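Local coordinates for protein methionine gamma-lyase (Trichomonas vaginalis, PDB 1PFF) that belongs to the pyridoxal-phosphate-dependent enzymes of the Cys/Met metabolism family, part of the aminotransferase-like group, at residues T122-N130 with L196-A204. Residues are numbered along the deposited sequence; the frame is centred on the assembly and turned at random.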
loop_
_atom_site.group_PDB
_atom_site.type_symbol
_atom_site.label_atom_id
_atom_site.label_comp_id
_atom_site.label_asym_id
_atom_site.label_seq_id
_atom_site.Cartn_x
_atom_site.Cartn_y
_atom_site.Cartn_z
ATOM N N THR A 122 6.490 12.410 22.642
ATOM C CA THR A 122 6.203 12.728 21.245
ATOM C C THR A 122 7.045 13.896 20.723
ATOM O O THR A 122 7.719 13.776 19.711
ATOM C CB THR A 122 4.712 13.036 21.070
ATOM O OG1 THR A 122 3.940 11.848 21.327
ATOM C CG2 THR A 122 4.395 13.400 19.627
ATOM N N PHE A 123 7.003 15.028 21.414
ATOM C CA PHE A 123 7.577 16.237 20.845
ATOM C C PHE A 123 9.103 16.316 20.913
ATOM O O PHE A 123 9.739 16.820 19.977
ATOM C CB PHE A 123 6.850 17.473 21.363
ATOM C CG PHE A 123 5.518 17.689 20.680
ATOM C CD1 PHE A 123 5.461 18.204 19.390
ATOM C CD2 PHE A 123 4.341 17.308 21.293
ATOM C CE1 PHE A 123 4.238 18.384 18.741
ATOM C CE2 PHE A 123 3.114 17.483 20.659
ATOM C CZ PHE A 123 3.063 18.023 19.381
ATOM N N ALA A 124 9.684 15.763 21.976
ATOM C CA ALA A 124 11.142 15.597 22.047
ATOM C C ALA A 124 11.642 14.522 21.065
ATOM O O ALA A 124 12.647 14.738 20.361
ATOM C CB ALA A 124 11.590 15.267 23.487
ATOM N N SER A 125 10.944 13.378 21.028
ATOM C CA SER A 125 11.321 12.207 20.208
ATOM C C SER A 125 12.496 11.451 20.850
ATOM O O SER A 125 13.222 12.028 21.666
ATOM C CB SER A 125 11.672 12.619 18.766
ATOM O OG SER A 125 13.074 12.775 18.627
ATOM N N PRO A 126 12.695 10.181 20.477
ATOM C CA PRO A 126 13.796 9.367 21.023
ATOM C C PRO A 126 15.167 9.943 20.655
ATOM O O PRO A 126 16.150 9.615 21.316
ATOM C CB PRO A 126 13.606 8.008 20.337
ATOM C CG PRO A 126 12.165 8.009 19.886
ATOM C CD PRO A 126 11.910 9.430 19.475
ATOM N N ILE A 127 15.216 10.803 19.637
ATOM C CA ILE A 127 16.455 11.489 19.243
ATOM C C ILE A 127 16.949 12.481 20.312
ATOM O O ILE A 127 18.154 12.631 20.503
ATOM C CB ILE A 127 16.296 12.202 17.851
ATOM C CG1 ILE A 127 15.832 11.225 16.763
ATOM C CG2 ILE A 127 17.602 12.902 17.411
ATOM C CD1 ILE A 127 16.706 9.949 16.620
ATOM N N LEU A 128 16.027 13.127 21.028
ATOM C CA LEU A 128 16.411 14.219 21.924
ATOM C C LEU A 128 16.344 13.890 23.412
ATOM O O LEU A 128 17.139 14.408 24.194
ATOM C CB LEU A 128 15.578 15.461 21.628
ATOM C CG LEU A 128 15.658 16.016 20.201
ATOM C CD1 LEU A 128 14.888 17.342 20.112
ATOM C CD2 LEU A 128 17.094 16.155 19.693
ATOM N N THR A 129 15.385 13.046 23.789
ATOM C CA THR A 129 15.192 12.632 25.180
ATOM C C THR A 129 14.901 11.140 25.245
ATOM O O THR A 129 14.130 10.614 24.442
ATOM C CB THR A 129 14.017 13.435 25.807
ATOM O OG1 THR A 129 14.370 14.825 25.833
ATOM C CG2 THR A 129 13.808 13.087 27.303
ATOM N N ASN A 130 15.514 10.463 26.217
ATOM C CA ASN A 130 15.188 9.066 26.490
ATOM C C ASN A 130 14.713 8.913 27.927
ATOM O O ASN A 130 15.514 8.606 28.808
ATOM C CB ASN A 130 16.401 8.174 26.204
ATOM C CG ASN A 130 16.887 8.311 24.769
ATOM O OD1 ASN A 130 18.040 8.699 24.516
ATOM N ND2 ASN A 130 16.002 8.025 23.824
ATOM N N LEU A 196 14.730 9.888 10.701
ATOM C CA LEU A 196 14.276 10.495 11.951
ATOM C C LEU A 196 15.345 11.398 12.594
ATOM O O LEU A 196 15.063 12.539 12.959
ATOM C CB LEU A 196 13.802 9.401 12.911
ATOM C CG LEU A 196 13.531 9.765 14.377
ATOM C CD1 LEU A 196 12.308 10.626 14.537
ATOM C CD2 LEU A 196 13.424 8.486 15.202
ATOM N N ASP A 197 16.571 10.893 12.701
ATOM C CA ASP A 197 17.678 11.670 13.258
ATOM C C ASP A 197 17.851 13.003 12.526
ATOM O O ASP A 197 17.917 14.070 13.150
ATOM C CB ASP A 197 18.966 10.837 13.188
ATOM C CG ASP A 197 20.161 11.538 13.818
ATOM O OD1 ASP A 197 20.885 12.253 13.095
ATOM O OD2 ASP A 197 20.471 11.398 15.013
ATOM N N MET A 198 17.892 12.925 11.197
ATOM C CA MET A 198 18.031 14.091 10.332
ATOM C C MET A 198 16.899 15.108 10.529
ATOM O O MET A 198 17.149 16.296 10.713
ATOM C CB MET A 198 18.093 13.611 8.873
ATOM C CG MET A 198 18.129 14.690 7.809
ATOM S SD MET A 198 17.667 13.911 6.223
ATOM C CE MET A 198 15.914 14.011 6.277
ATOM N N ARG A 199 15.658 14.637 10.486
ATOM C CA ARG A 199 14.495 15.528 10.543
ATOM C C ARG A 199 14.339 16.198 11.911
ATOM O O ARG A 199 14.006 17.387 11.999
ATOM C CB ARG A 199 13.224 14.753 10.170
ATOM C CG ARG A 199 13.027 14.580 8.642
ATOM C CD ARG A 199 11.790 13.769 8.220
ATOM N NE ARG A 199 11.839 12.376 8.682
ATOM C CZ ARG A 199 11.237 11.930 9.786
ATOM N NH1 ARG A 199 10.543 12.771 10.552
ATOM N NH2 ARG A 199 11.330 10.651 10.124
ATOM N N VAL A 200 14.570 15.436 12.977
ATOM C CA VAL A 200 14.437 15.976 14.326
ATOM C C VAL A 200 15.510 17.021 14.617
ATOM O O VAL A 200 15.209 18.104 15.142
ATOM C CB VAL A 200 14.436 14.865 15.385
ATOM C CG1 VAL A 200 14.717 15.431 16.799
ATOM C CG2 VAL A 200 13.093 14.162 15.376
ATOM N N LYS A 201 16.747 16.714 14.239
ATOM C CA LYS A 201 17.867 17.605 14.520
ATOM C C LYS A 201 17.856 18.877 13.679
ATOM O O LYS A 201 18.069 19.973 14.208
ATOM C CB LYS A 201 19.196 16.843 14.393
ATOM C CG LYS A 201 19.324 15.723 15.442
ATOM C CD LYS A 201 20.709 15.085 15.453
ATOM C CE LYS A 201 20.894 14.269 16.729
ATOM N NZ LYS A 201 21.910 13.211 16.558
ATOM N N ARG A 202 17.584 18.752 12.383
ATOM C CA ARG A 202 17.459 19.960 11.548
ATOM C C ARG A 202 16.302 20.855 11.994
ATOM O O ARG A 202 16.457 22.078 12.046
ATOM C CB ARG A 202 17.337 19.632 10.059
ATOM C CG ARG A 202 17.365 20.899 9.148
ATOM C CD ARG A 202 18.767 21.479 8.904
ATOM N NE ARG A 202 19.322 21.013 7.625
ATOM C CZ ARG A 202 20.597 20.682 7.414
ATOM N NH1 ARG A 202 21.494 20.768 8.388
ATOM N NH2 ARG A 202 20.983 20.260 6.214
ATOM N N ALA A 203 15.150 20.261 12.306
ATOM C CA ALA A 203 14.024 21.066 12.813
ATOM C C ALA A 203 14.376 21.786 14.118
ATOM O O ALA A 203 14.055 22.970 14.279
ATOM C CB ALA A 203 12.777 20.218 12.990
ATOM N N ALA A 204 15.023 21.076 15.046
ATOM C CA ALA A 204 15.412 21.675 16.330
ATOM C C ALA A 204 16.443 22.780 16.142
ATOM O O ALA A 204 16.373 23.814 16.807
ATOM C CB ALA A 204 15.930 20.617 17.315
#
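Ile127 is the bump of this contact, a knob set in a hole formed by Leu196, Asp197, Val200 and Lys201 on one face of helix 183-216. The two branches of Ile127 part here: Ile127 CG1, lying beside the backbone N (chi1 -55°), runs past Leu196 in the opposite sense and comes within 3.6 Å of Leu196 CG; Ile127 CG2, anti to that N, turns to the other wall and meets Lys201 CE at 3.6 Å, the extended lysine chain crossing the isoleucine at about a right angle. Lys201 NZ is held by a salt bridge to Asp197 OD2 (2.8 Å) beside the hole, while Asp197 OD1 pairs with Arg202 of the second subunit. In this PLP-dependent enzyme the knob joins the short helix 125-128, which follows strand 116-120 of the seven-stranded sheet, to the long helix 183-216. Val200 is the return bump, lying against Ser125, Ile127 and Leu128: Val200 CG1 reaches tip to tip to Leu128 CG (3.6 Å), and Val200 CG2 packs against Ser125 OG at 3.5 Å. Ser125 OG accepts from Ile127 N (3.1 Å) in an ST turn. Leu10 of helix 2-11 packs against both Ile127 and Leu196.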